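Local structure of signal peptidase I (Enterococcus faecalis, 4ME8) at residues A[46-51]-A[108-113]; A[103-108]-A[126-131]; A[59-64]-A[87-92]. The protein probably cleaves hydrophobic N-terminal signal or leader sequences from secreted proteins, as a serine-type endopeptidase of the S26 family. All coordinates share one frame; numbering follows the deposited sequence.

Overall arrangement
Following the chain from its N terminus, strand 43-50 comes first, and contact 1 pairs its end with strand 109-113, closing a loop of 56 residues without helix. Contact 3 is nested within that loop and closes 22 residues: the 59-62 turn of the smaller antiparallel sheet meets the 87-92 segment. Contact 2 closes 17 residues and crosses contact 1, sharing Gly108 with it and joining the loop before strand 109-113 to the segment around strand 129-130, the next strand of the same sheet. Contacts 1 and 2 touch directly, their centres about 7 Å apart. Phe111 against Phe92 and Ile49 against Leu63 join contact 1 to contact 3, linking the two sheets.

Contact 1 (A[46-51]-A[108-113])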
ATOM      1  N   LYS A  46      -6.259  -3.758  -4.605  1.00 44.84           N
ATOM      2  CA  LYS A  46      -5.397  -3.440  -3.464  1.00 42.18           C
ATOM      3  C   LYS A  46      -5.869  -2.165  -2.779  1.00 40.11           C
ATOM      4  O   LYS A  46      -6.641  -1.405  -3.348  1.00 40.68           O
ATOM      5  CB  LYS A  46      -3.930  -3.279  -3.887  1.00 42.60           C
ATOM      6  CG  LYS A  46      -3.268  -4.533  -4.463  1.00 43.94           C
ATOM      7  CD  LYS A  46      -3.063  -5.640  -3.435  1.00 44.62           C
ATOM      8  CE  LYS A  46      -2.790  -6.953  -4.150  1.00 48.13           C
ATOM      9  NZ  LYS A  46      -2.443  -8.084  -3.251  1.00 50.27           N
ATOM     10  N   ARG A  47      -5.396  -1.961  -1.552  1.00 38.71           N
ATOM     11  CA  ARG A  47      -5.719  -0.786  -0.762  1.00 38.46           C
ATOM     12  C   ARG A  47      -4.752   0.376  -1.029  1.00 37.61           C
ATOM     13  O   ARG A  47      -3.530   0.205  -1.062  1.00 35.92           O
ATOM     14  CB  ARG A  47      -5.733  -1.127   0.732  1.00 38.51           C
ATOM     15  CG  ARG A  47      -6.602  -0.181   1.540  1.00 38.61           C
ATOM     16  CD  ARG A  47      -6.703  -0.583   3.001  1.00 39.48           C
ATOM     17  NE  ARG A  47      -7.565  -1.749   3.200  1.00 40.97           N
ATOM     18  CZ  ARG A  47      -8.889  -1.700   3.379  1.00 42.12           C
ATOM     19  NH1 ARG A  47      -9.534  -0.536   3.375  1.00 41.58           N
ATOM     20  NH2 ARG A  47      -9.575  -2.826   3.554  1.00 43.62           N
ATOM     21  N   LEU A  48      -5.330   1.553  -1.242  1.00 38.39           N
ATOM     22  CA  LEU A  48      -4.562   2.766  -1.443  1.00 37.79           C
ATOM     23  C   LEU A  48      -3.968   3.181  -0.098  1.00 36.49           C
ATOM     24  O   LEU A  48      -4.696   3.366   0.878  1.00 35.85           O
ATOM     25  CB  LEU A  48      -5.461   3.872  -2.012  1.00 38.88           C
ATOM     26  CG  LEU A  48      -4.791   5.220  -2.302  1.00 39.44           C
ATOM     27  CD1 LEU A  48      -3.472   5.015  -3.039  1.00 40.18           C
ATOM     28  CD2 LEU A  48      -5.729   6.095  -3.112  1.00 41.30           C
ATOM     29  N   ILE A  49      -2.642   3.286  -0.051  1.00 37.23           N
ATOM     30  CA  ILE A  49      -1.918   3.576   1.192  1.00 37.30           C
ATOM     31  C   ILE A  49      -1.157   4.902   1.073  1.00 37.08           C
ATOM     32  O   ILE A  49      -1.261   5.771   1.949  1.00 37.43           O
ATOM     33  CB  ILE A  49      -0.978   2.403   1.551  1.00 38.37           C
ATOM     34  CG1 ILE A  49      -1.808   1.161   1.926  1.00 38.94           C
ATOM     35  CG2 ILE A  49      -0.028   2.772   2.676  1.00 39.34           C
ATOM     36  CD1 ILE A  49      -2.632   1.281   3.200  1.00 39.08           C
ATOM     37  N   GLY A  50      -0.426   5.066  -0.021  1.00 36.55           N
ATOM     38  CA  GLY A  50       0.334   6.285  -0.258  1.00 37.48           C
ATOM     39  C   GLY A  50      -0.095   7.026  -1.507  1.00 37.74           C
ATOM     40  O   GLY A  50      -0.303   6.421  -2.559  1.00 37.63           O
ATOM     41  N   LEU A  51      -0.184   8.348  -1.373  1.00 38.30           N
ATOM     42  CA  LEU A  51      -0.639   9.265  -2.422  1.00 40.08           C
ATOM     43  C   LEU A  51       0.545  10.150  -2.825  1.00 42.17           C
ATOM     44  O   LEU A  51       1.504  10.248  -2.064  1.00 41.05           O
ATOM     45  CB  LEU A  51      -1.765  10.142  -1.862  1.00 40.55           C
ATOM     46  CG  LEU A  51      -3.080   9.437  -1.466  1.00 39.90           C
ATOM     47  CD1 LEU A  51      -3.734  10.103  -0.266  1.00 40.77           C
ATOM     48  CD2 LEU A  51      -4.056   9.446  -2.626  1.00 41.10           C
ATOM     49  N   GLY A 108       1.353  11.550  -9.947  1.00 61.91           N
ATOM     50  CA  GLY A 108       0.530  10.687 -10.801  1.00 62.08           C
ATOM     51  C   GLY A 108       0.653   9.205 -10.501  1.00 58.18           C
ATOM     52  O   GLY A 108       0.428   8.373 -11.376  1.00 58.92           O
HETATM   53  N   MSE A 109       1.000   8.871  -9.263  1.00 54.98           N
HETATM   54  CA  MSE A 109       1.175   7.477  -8.867  1.00 53.15           C
HETATM   55  C   MSE A 109       0.715   7.212  -7.466  1.00 48.58           C
HETATM   56  O   MSE A 109       0.613   8.130  -6.657  1.00 47.41           O
HETATM   57  CB  MSE A 109       2.649   7.129  -9.007  1.00 56.54           C
HETATM   58  CG  MSE A 109       2.996   7.175 -10.493  1.00 63.23           C
HETATM   59 SE   MSE A 109       4.474   5.967 -10.852  0.75 70.18          SE
HETATM   60  CE  MSE A 109       3.514   4.282 -11.116  1.00 65.80           C
ATOM     61  N   TYR A 110       0.446   5.935  -7.189  1.00 45.68           N
ATOM     62  CA  TYR A 110      -0.008   5.451  -5.890  1.00 41.76           C
ATOM     63  C   TYR A 110       0.910   4.353  -5.352  1.00 40.89           C
ATOM     64  O   TYR A 110       1.525   3.604  -6.117  1.00 41.97           O
ATOM     65  CB  TYR A 110      -1.414   4.840  -6.016  1.00 41.33           C
ATOM     66  CG  TYR A 110      -2.568   5.787  -6.339  1.00 42.05           C
ATOM     67  CD1 TYR A 110      -2.652   7.054  -5.769  1.00 42.08           C
ATOM     68  CD2 TYR A 110      -3.614   5.376  -7.162  1.00 43.72           C
ATOM     69  CE1 TYR A 110      -3.728   7.890  -6.034  1.00 43.79           C
ATOM     70  CE2 TYR A 110      -4.693   6.201  -7.428  1.00 45.16           C
ATOM     71  CZ  TYR A 110      -4.744   7.462  -6.868  1.00 45.30           C
ATOM     72  OH  TYR A 110      -5.811   8.293  -7.127  1.00 47.31           O
ATOM     73  N   PHE A 111       0.971   4.262  -4.024  1.00 40.00           N
ATOM     74  CA  PHE A 111       1.564   3.144  -3.311  1.00 39.79           C
ATOM     75  C   PHE A 111       0.409   2.367  -2.711  1.00 39.15           C
ATOM     76  O   PHE A 111      -0.428   2.940  -2.004  1.00 39.01           O
ATOM     77  CB  PHE A 111       2.486   3.642  -2.193  1.00 40.36           C
ATOM     78  CG  PHE A 111       3.259   2.547  -1.519  1.00 40.55           C
ATOM     79  CD1 PHE A 111       4.447   2.092  -2.060  1.00 42.37           C
ATOM     80  CD2 PHE A 111       2.785   1.960  -0.355  1.00 39.31           C
ATOM     81  CE1 PHE A 111       5.159   1.070  -1.444  1.00 44.21           C
ATOM     82  CE2 PHE A 111       3.480   0.936   0.257  1.00 40.48           C
ATOM     83  CZ  PHE A 111       4.671   0.489  -0.283  1.00 43.25           C
ATOM     84  N   VAL A 112       0.334   1.076  -3.019  1.00 40.19           N
ATOM     85  CA  VAL A 112      -0.788   0.242  -2.559  1.00 39.42           C
ATOM     86  C   VAL A 112      -0.287  -0.989  -1.798  1.00 39.74           C
ATOM     87  O   VAL A 112       0.834  -1.425  -2.000  1.00 40.33           O
ATOM     88  CB  VAL A 112      -1.701  -0.185  -3.725  1.00 40.38           C
ATOM     89  CG1 VAL A 112      -2.201   1.037  -4.499  1.00 40.45           C
ATOM     90  CG2 VAL A 112      -1.000  -1.175  -4.655  1.00 42.01           C
ATOM     91  N   LEU A 113      -1.110  -1.508  -0.894  1.00 39.50           N
ATOM     92  CA  LEU A 113      -0.788  -2.718  -0.141  1.00 39.60           C
ATOM     93  C   LEU A 113      -2.037  -3.586  -0.036  1.00 40.05           C
ATOM     94  O   LEU A 113      -3.145  -3.061   0.014  1.00 39.82           O
ATOM     95  CB  LEU A 113      -0.313  -2.369   1.265  1.00 39.71           C
ATOM     96  CG  LEU A 113       0.967  -1.558   1.469  1.00 39.73           C
ATOM     97  CD1 LEU A 113       1.135  -1.263   2.946  1.00 40.57           C
ATOM     98  CD2 LEU A 113       2.203  -2.275   0.951  1.00 41.56           C
TER
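Five backbone hydrogen bonds join Arg47, Ile49 and Gly50 to Phe111 and Leu113, pairing strands 43-50 and 109-113 as neighbours in the five-stranded antiparallel sheet, with a classic beta bulge. Phe111 O is gripped twice, by Ile49 N at 3.0 Å and by Gly50 N at 2.9 Å, the latter with a nearly straight N-H...O angle of 177°. Gly50 O returns a bond to Phe111 N, and Arg47 and Leu113 exchange a reciprocal pair. Between them lies a CA-H...O contact, Val112 CA to Arg47 O at 3.1 Å. Lys46, a predicted active-site residue, rests CB on Val112 CG2 while NZ leads away to Ser120 OG. The Arg47 side chain likewise departs, forming a salt bridge with Asp115. On the face carrying Leu48 and Val112, Leu48 has CG anti to the backbone N (chi1 -179°). Leu48 CD1 touches Tyr110 CG and CD1, whereas Leu48 CD2 lies over one face, offset toward the rim, 4.1 Å from the Tyr110 ring centroid. Leu51 CD2 adds a contact to Tyr110 CE1. At the bulge, Ile49 CG2 lies at the edge of the Phe111 ring, near its plane, and the Ile49 side chain crosses that of Leu113 at about a right angle, with Ile49 CG1 3.9 Å from Leu113 CB.

Contact 2 (A[103-108]-A[126-131]); sequences LTVPEG and FGFVKQ
Gly108 and Gln131 meet through one backbone hydrogen bond, Gln131 N to Gly108 O at 3.2 Å, where the touching parts of the two segments run 33° apart and the donor stands above the carbonyl plane. The Gln131 side chain runs extended alongside the same glycine: CG, anti to its own carbonyl carbon (chi1 -71°), comes within 3.4 Å of Gly108 C, and the amide beyond it lies near Gly108 CA. At the other end the contact is aromatic. Pro106 CD sits over the centre of one face of the Phe128 ring in a CH-pi contact, 3.6 Å from the centroid and 8° off the ring normal, with Pro106 CG displaced toward CD2 and CE2. The loop entering strand 109-113 is thereby laid against the segment containing strand 129-130, an outermost strand of the five-stranded antiparallel sheet in this chain; between these two strands, Tyr110 pairs with Val129 through the backbone. Val105 approaches the Phe128 ring obliquely, with CG2 4.1 Å from CE1 and its CA also near that atom. Thr104 O comes to 4.0 Å from Phe128 CZ, again obliquely. Phe128 additionally packs on Met109 and Phe111 of strand 109-113, while Thr100, earlier in the same loop, provides another neighbour.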
ATOM      1  N   LEU A 103      12.201   8.742  -2.242  1.00 64.28           N
ATOM      2  CA  LEU A 103      11.843   9.423  -0.995  1.00 62.48           C
ATOM      3  C   LEU A 103      10.331   9.443  -0.836  1.00 58.24           C
ATOM      4  O   LEU A 103       9.804   9.135   0.234  1.00 57.64           O
ATOM      5  CB  LEU A 103      12.379  10.855  -0.971  1.00 66.07           C
ATOM      6  N   THR A 104       9.644   9.786  -1.925  1.00 55.80           N
ATOM      7  CA  THR A 104       8.210   9.993  -1.921  1.00 50.71           C
ATOM      8  C   THR A 104       7.517   9.295  -3.085  1.00 49.85           C
ATOM      9  O   THR A 104       8.146   8.877  -4.053  1.00 51.96           O
ATOM     10  CB  THR A 104       7.871  11.493  -2.017  1.00 50.90           C
ATOM     11  OG1 THR A 104       8.349  12.022  -3.260  1.00 53.51           O
ATOM     12  CG2 THR A 104       8.479  12.273  -0.861  1.00 51.33           C
ATOM     13  N   VAL A 105       6.200   9.196  -2.979  1.00 47.04           N
ATOM     14  CA  VAL A 105       5.369   8.697  -4.065  1.00 46.78           C
ATOM     15  C   VAL A 105       5.395   9.714  -5.204  1.00 49.87           C
ATOM     16  O   VAL A 105       5.094  10.887  -4.975  1.00 50.17           O
ATOM     17  CB  VAL A 105       3.920   8.504  -3.604  1.00 43.86           C
ATOM     18  CG1 VAL A 105       3.059   7.985  -4.745  1.00 44.54           C
ATOM     19  CG2 VAL A 105       3.868   7.546  -2.425  1.00 41.85           C
ATOM     20  N   PRO A 106       5.766   9.280  -6.427  1.00 52.44           N
ATOM     21  CA  PRO A 106       5.857  10.236  -7.532  1.00 56.71           C
ATOM     22  C   PRO A 106       4.513  10.841  -7.933  1.00 56.85           C
ATOM     23  O   PRO A 106       3.455  10.288  -7.624  1.00 54.91           O
ATOM     24  CB  PRO A 106       6.435   9.402  -8.696  1.00 60.04           C
ATOM     25  CG  PRO A 106       6.959   8.149  -8.084  1.00 57.69           C
ATOM     26  CD  PRO A 106       6.125   7.918  -6.854  1.00 52.76           C
ATOM     27  N   GLU A 107       4.571  11.982  -8.608  1.00 60.79           N
ATOM     28  CA  GLU A 107       3.382  12.628  -9.129  1.00 62.35           C
ATOM     29  C   GLU A 107       2.671  11.667 -10.098  1.00 63.35           C
ATOM     30  O   GLU A 107       3.312  11.018 -10.930  1.00 65.87           O
ATOM     31  CB  GLU A 107       3.749  13.946  -9.825  1.00 67.29           C
ATOM     32  CG  GLU A 107       4.377  14.975  -8.900  1.00 67.34           C
ATOM     33  N   GLY A 108       1.353  11.550  -9.947  1.00 61.91           N
ATOM     34  CA  GLY A 108       0.530  10.687 -10.801  1.00 62.08           C
ATOM     35  C   GLY A 108       0.653   9.205 -10.501  1.00 58.18           C
ATOM     36  O   GLY A 108       0.428   8.373 -11.376  1.00 58.92           O
ATOM     37  N   PHE A 126       6.006  -4.983  -6.542  1.00 55.33           N
ATOM     38  CA  PHE A 126       5.875  -4.512  -7.938  1.00 55.83           C
ATOM     39  C   PHE A 126       5.987  -2.985  -8.139  1.00 55.22           C
ATOM     40  O   PHE A 126       5.834  -2.491  -9.262  1.00 57.03           O
ATOM     41  CB  PHE A 126       4.639  -5.105  -8.659  1.00 55.01           C
ATOM     42  CG  PHE A 126       3.287  -4.721  -8.085  1.00 51.79           C
ATOM     43  CD1 PHE A 126       3.007  -3.434  -7.638  1.00 49.61           C
ATOM     44  CD2 PHE A 126       2.260  -5.652  -8.078  1.00 51.11           C
ATOM     45  CE1 PHE A 126       1.761  -3.103  -7.147  1.00 46.91           C
ATOM     46  CE2 PHE A 126       1.000  -5.328  -7.595  1.00 49.22           C
ATOM     47  CZ  PHE A 126       0.747  -4.048  -7.131  1.00 47.57           C
ATOM     48  N   GLY A 127       6.266  -2.244  -7.069  1.00 52.87           N
ATOM     49  CA  GLY A 127       6.529  -0.812  -7.189  1.00 52.50           C
ATOM     50  C   GLY A 127       5.255   0.001  -7.293  1.00 49.82           C
ATOM     51  O   GLY A 127       4.175  -0.501  -7.016  1.00 48.57           O
ATOM     52  N   PHE A 128       5.381   1.256  -7.709  1.00 50.24           N
ATOM     53  CA  PHE A 128       4.245   2.180  -7.724  1.00 48.77           C
ATOM     54  C   PHE A 128       3.237   1.851  -8.828  1.00 49.83           C
ATOM     55  O   PHE A 128       3.595   1.289  -9.864  1.00 51.44           O
ATOM     56  CB  PHE A 128       4.719   3.634  -7.874  1.00 50.32           C
ATOM     57  CG  PHE A 128       5.628   4.101  -6.765  1.00 50.07           C
ATOM     58  CD1 PHE A 128       5.137   4.301  -5.474  1.00 46.75           C
ATOM     59  CD2 PHE A 128       6.984   4.350  -7.009  1.00 52.99           C
ATOM     60  CE1 PHE A 128       5.975   4.737  -4.455  1.00 46.39           C
ATOM     61  CE2 PHE A 128       7.823   4.779  -5.990  1.00 52.59           C
ATOM     62  CZ  PHE A 128       7.315   4.971  -4.712  1.00 49.56           C
ATOM     63  N   VAL A 129       1.976   2.225  -8.591  1.00 48.42           N
ATOM     64  CA  VAL A 129       0.895   2.012  -9.553  1.00 50.06           C
ATOM     65  C   VAL A 129       0.524   3.330 -10.237  1.00 52.63           C
ATOM     66  O   VAL A 129       0.333   4.340  -9.567  1.00 51.42           O
ATOM     67  CB  VAL A 129      -0.357   1.437  -8.844  1.00 47.54           C
ATOM     68  CG1 VAL A 129      -1.528   1.303  -9.818  1.00 48.70           C
ATOM     69  CG2 VAL A 129      -0.017   0.105  -8.183  1.00 46.03           C
ATOM     70  N   LYS A 130       0.415   3.329 -11.562  1.00 57.04           N
ATOM     71  CA  LYS A 130      -0.008   4.544 -12.274  1.00 61.10           C
ATOM     72  C   LYS A 130      -1.473   4.839 -11.968  1.00 59.68           C
ATOM     73  O   LYS A 130      -2.327   3.976 -12.152  1.00 59.62           O
ATOM     74  CB  LYS A 130       0.229   4.434 -13.795  1.00 67.05           C
ATOM     75  CG  LYS A 130       1.700   4.556 -14.174  1.00 70.44           C
ATOM     76  CD  LYS A 130       1.965   4.888 -15.637  1.00 77.97           C
ATOM     77  CE  LYS A 130       3.306   5.615 -15.760  1.00 81.13           C
ATOM     78  NZ  LYS A 130       3.906   5.587 -17.123  1.00 88.56           N
ATOM     79  N   GLN A 131      -1.741   6.050 -11.470  1.00 59.06           N
ATOM     80  CA  GLN A 131      -3.111   6.531 -11.238  1.00 58.80           C
ATOM     81  C   GLN A 131      -4.014   6.300 -12.449  1.00 61.84           C
ATOM     82  O   GLN A 131      -5.114   5.769 -12.311  1.00 60.93           O
ATOM     83  CB  GLN A 131      -3.118   8.029 -10.916  1.00 60.29           C
ATOM     84  CG  GLN A 131      -2.547   8.406  -9.560  1.00 56.77           C
ATOM     85  CD  GLN A 131      -2.835   9.851  -9.161  1.00 58.63           C
ATOM     86  OE1 GLN A 131      -3.554  10.575  -9.836  1.00 60.28           O
ATOM     87  NE2 GLN A 131      -2.269  10.268  -8.045  1.00 59.74           N
TER

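Contact 3 (A[59-64]-A[87-92])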
ATOM      1  N   ARG A  59       7.193   0.897  10.588  1.00 65.97           N
ATOM      2  CA  ARG A  59       8.147   0.594  11.642  1.00 73.41           C
ATOM      3  C   ARG A  59       7.361  -0.017  12.803  1.00 76.78           C
ATOM      4  O   ARG A  59       6.380   0.572  13.270  1.00 74.18           O
ATOM      5  CB  ARG A  59       8.902   1.857  12.088  1.00 76.51           C
ATOM      6  CG  ARG A  59       9.952   1.607  13.163  1.00 86.15           C
ATOM      7  CD  ARG A  59      10.895   2.790  13.378  1.00 91.39           C
ATOM      8  NE  ARG A  59      10.339   3.830  14.252  1.00 92.28           N
ATOM      9  CZ  ARG A  59       9.779   4.976  13.850  1.00 91.60           C
ATOM     10  NH1 ARG A  59       9.669   5.290  12.558  1.00 87.25           N
ATOM     11  NH2 ARG A  59       9.316   5.830  14.759  1.00 94.33           N
ATOM     12  N   ASP A  60       7.784  -1.205  13.243  1.00 81.37           N
ATOM     13  CA  ASP A  60       7.132  -1.942  14.335  1.00 85.09           C
ATOM     14  C   ASP A  60       5.647  -2.193  14.068  1.00 79.77           C
ATOM     15  O   ASP A  60       4.815  -2.163  14.981  1.00 80.04           O
ATOM     16  CB  ASP A  60       7.348  -1.226  15.674  1.00 91.64           C
ATOM     17  CG  ASP A  60       8.789  -1.303  16.147  1.00100.18           C
ATOM     18  OD1 ASP A  60       9.349  -2.420  16.172  1.00108.04           O
ATOM     19  OD2 ASP A  60       9.362  -0.251  16.504  1.00103.51           O
ATOM     20  N   ASP A  61       5.339  -2.449  12.797  1.00 74.51           N
ATOM     21  CA  ASP A  61       4.002  -2.819  12.340  1.00 71.08           C
ATOM     22  C   ASP A  61       2.999  -1.654  12.314  1.00 66.82           C
ATOM     23  O   ASP A  61       1.787  -1.881  12.208  1.00 65.22           O
ATOM     24  CB  ASP A  61       3.448  -3.980  13.176  1.00 76.76           C
ATOM     25  CG  ASP A  61       2.745  -5.019  12.332  1.00 77.65           C
ATOM     26  OD1 ASP A  61       3.070  -5.126  11.135  1.00 74.91           O
ATOM     27  OD2 ASP A  61       1.885  -5.748  12.868  1.00 84.04           O
ATOM     28  N   THR A  62       3.506  -0.420  12.378  1.00 63.84           N
ATOM     29  CA  THR A  62       2.668   0.771  12.363  1.00 58.93           C
ATOM     30  C   THR A  62       2.935   1.565  11.087  1.00 54.03           C
ATOM     31  O   THR A  62       4.088   1.739  10.691  1.00 53.43           O
ATOM     32  CB  THR A  62       2.942   1.662  13.592  1.00 61.59           C
ATOM     33  OG1 THR A  62       2.787   0.893  14.795  1.00 66.30           O
ATOM     34  CG2 THR A  62       1.995   2.854  13.623  1.00 58.79           C
ATOM     35  N   LEU A  63       1.856   2.026  10.452  1.00 50.06           N
ATOM     36  CA  LEU A  63       1.930   2.846   9.241  1.00 46.09           C
ATOM     37  C   LEU A  63       2.224   4.320   9.549  1.00 45.66           C
ATOM     38  O   LEU A  63       1.507   4.955  10.318  1.00 45.43           O
ATOM     39  CB  LEU A  63       0.606   2.772   8.477  1.00 43.48           C
ATOM     40  CG  LEU A  63       0.419   3.713   7.286  1.00 40.56           C
ATOM     41  CD1 LEU A  63       1.514   3.523   6.237  1.00 39.88           C
ATOM     42  CD2 LEU A  63      -0.964   3.510   6.679  1.00 38.73           C
ATOM     43  N   TYR A  64       3.267   4.844   8.910  1.00 45.39           N
ATOM     44  CA  TYR A  64       3.634   6.247   8.974  1.00 45.76           C
ATOM     45  C   TYR A  64       3.556   6.870   7.569  1.00 42.79           C
ATOM     46  O   TYR A  64       4.220   6.410   6.648  1.00 42.94           O
ATOM     47  CB  TYR A  64       5.058   6.385   9.532  1.00 49.29           C
ATOM     48  CG  TYR A  64       5.190   6.013  10.999  1.00 52.85           C
ATOM     49  CD1 TYR A  64       5.350   4.689  11.388  1.00 55.31           C
ATOM     50  CD2 TYR A  64       5.157   6.987  11.992  1.00 55.31           C
ATOM     51  CE1 TYR A  64       5.469   4.341  12.723  1.00 59.34           C
ATOM     52  CE2 TYR A  64       5.278   6.651  13.331  1.00 59.76           C
ATOM     53  CZ  TYR A  64       5.435   5.324  13.688  1.00 61.61           C
ATOM     54  OH  TYR A  64       5.551   4.984  15.005  1.00 66.79           O
ATOM     55  N   ASN A  87       6.210  -9.290  13.077  1.00103.98           N
ATOM     56  CA  ASN A  87       5.450  -8.163  12.524  1.00 94.02           C
ATOM     57  C   ASN A  87       4.732  -8.592  11.242  1.00 87.02           C
ATOM     58  O   ASN A  87       5.337  -9.196  10.352  1.00 86.01           O
ATOM     59  CB  ASN A  87       6.357  -6.966  12.207  1.00 90.35           C
ATOM     60  CG  ASN A  87       6.690  -6.125  13.431  1.00 93.08           C
ATOM     61  OD1 ASN A  87       6.036  -6.209  14.476  1.00 95.05           O
ATOM     62  ND2 ASN A  87       7.709  -5.285  13.295  1.00 91.59           N
ATOM     63  N   TYR A  88       3.444  -8.269  11.159  1.00 81.29           N
ATOM     64  CA  TYR A  88       2.604  -8.625  10.017  1.00 75.43           C
ATOM     65  C   TYR A  88       3.116  -7.991   8.717  1.00 71.08           C
ATOM     66  O   TYR A  88       3.119  -8.624   7.655  1.00 70.22           O
ATOM     67  CB  TYR A  88       1.169  -8.170  10.298  1.00 72.54           C
ATOM     68  CG  TYR A  88       0.125  -8.754   9.386  1.00 69.65           C
ATOM     69  CD1 TYR A  88      -0.082 -10.124   9.328  1.00 73.05           C
ATOM     70  CD2 TYR A  88      -0.675  -7.935   8.601  1.00 64.99           C
ATOM     71  CE1 TYR A  88      -1.049 -10.668   8.503  1.00 71.65           C
ATOM     72  CE2 TYR A  88      -1.649  -8.467   7.777  1.00 63.61           C
ATOM     73  CZ  TYR A  88      -1.831  -9.836   7.729  1.00 67.08           C
ATOM     74  OH  TYR A  88      -2.791 -10.376   6.908  1.00 66.36           O
ATOM     75  N   THR A  89       3.532  -6.732   8.816  1.00 68.69           N
ATOM     76  CA  THR A  89       4.148  -6.001   7.712  1.00 64.43           C
ATOM     77  C   THR A  89       5.582  -5.680   8.121  1.00 66.89           C
ATOM     78  O   THR A  89       5.811  -5.142   9.205  1.00 68.47           O
ATOM     79  CB  THR A  89       3.404  -4.675   7.419  1.00 59.34           C
ATOM     80  OG1 THR A  89       2.006  -4.928   7.218  1.00 57.04           O
ATOM     81  CG2 THR A  89       3.974  -3.992   6.185  1.00 55.80           C
ATOM     82  N   GLN A  90       6.540  -6.002   7.254  1.00 67.77           N
ATOM     83  CA  GLN A  90       7.958  -5.793   7.563  1.00 71.67           C
ATOM     84  C   GLN A  90       8.280  -4.299   7.598  1.00 69.05           C
ATOM     85  O   GLN A  90       7.604  -3.487   6.945  1.00 63.63           O
ATOM     86  CB  GLN A  90       8.879  -6.548   6.570  1.00 74.47           C
ATOM     87  CG  GLN A  90       9.182  -5.864   5.227  1.00 72.32           C
ATOM     88  CD  GLN A  90       8.138  -6.143   4.151  1.00 71.81           C
ATOM     89  OE1 GLN A  90       6.933  -6.045   4.398  1.00 71.36           O
ATOM     90  NE2 GLN A  90       8.598  -6.487   2.945  1.00 71.62           N
ATOM     91  N   ASP A  91       9.295  -3.940   8.380  1.00 71.07           N
ATOM     92  CA  ASP A  91       9.810  -2.576   8.379  1.00 69.83           C
ATOM     93  C   ASP A  91      10.270  -2.181   6.962  1.00 66.93           C
ATOM     94  O   ASP A  91      10.970  -2.937   6.284  1.00 70.83           O
ATOM     95  CB  ASP A  91      10.983  -2.423   9.365  1.00 75.45           C
ATOM     96  CG  ASP A  91      10.571  -2.614  10.831  1.00 78.87           C
ATOM     97  OD1 ASP A  91       9.368  -2.557  11.157  1.00 76.77           O
ATOM     98  OD2 ASP A  91      11.472  -2.817  11.669  1.00 83.75           O
ATOM     99  N   PHE A  92       9.855  -1.006   6.513  1.00 62.97           N
ATOM    100  CA  PHE A  92      10.360  -0.446   5.267  1.00 62.04           C
ATOM    101  C   PHE A  92      10.064   1.041   5.185  1.00 59.54           C
ATOM    102  O   PHE A  92       9.218   1.553   5.910  1.00 58.96           O
ATOM    103  CB  PHE A  92       9.770  -1.165   4.040  1.00 60.78           C
ATOM    104  CG  PHE A  92       8.283  -0.945   3.839  1.00 56.96           C
ATOM    105  CD1 PHE A  92       7.356  -1.794   4.423  1.00 56.73           C
ATOM    106  CD2 PHE A  92       7.816   0.093   3.036  1.00 54.06           C
ATOM    107  CE1 PHE A  92       5.994  -1.602   4.232  1.00 54.14           C
ATOM    108  CE2 PHE A  92       6.457   0.296   2.850  1.00 51.46           C
ATOM    109  CZ  PHE A  92       5.545  -0.556   3.447  1.00 50.93           C
TER
HETATM  110  O   HOH W   1       0.828  -4.530   9.467  1.00 42.30           O
HETATM  111  O   HOH W   2       6.988  -2.935  10.166  1.00 52.22           O
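Asp61 and Asp91 reach across the contact by different torsions: Asp91 CG lies anti to its carbonyl carbon, whereas the Asp61 side chain takes an unusual first torsion of -138° that carries CG toward the backbone of Tyr88 and Thr89. There Asp61 OD1 accepts from Thr89 N at 2.9 Å, the N-H...O angle being 169° and the donor lying nearly on the extension of the C-O bond. Tyr88 N gives a weak bond, 3.4 Å long, to Asp61 OD2. The Asp61 carboxylate and the Tyr88 ring have planes 71° apart, and the ring leads away to place its hydroxyl on Asp115 O. In return, Asp91 OD1 takes Asp60 N at 2.9 Å from its syn side, somewhat out of the carboxylate plane. Two waters reinforce the junction. Water 1 donates to Asp61 OD1 and is hydrogen-bonded to Thr89 OG1, which also meets Arg117. Water 2 accepts from Asp61 N and donates to both Thr89 O and Asp91 OD1, the latter at 2.6 Å. The Asn87 side-chain amide lies against the tip of the turn, its ND2 3.5 Å from Asp60 CA and its OD1 3.7 Å from Asp61 CB. The backbone thus held is a type I' turn from Arg59 to Thr62, closed by reciprocal Arg59-Thr62 bonds, the tight two-residue connection characteristic of a beta hairpin and here linking strands 56-59 and 62-65.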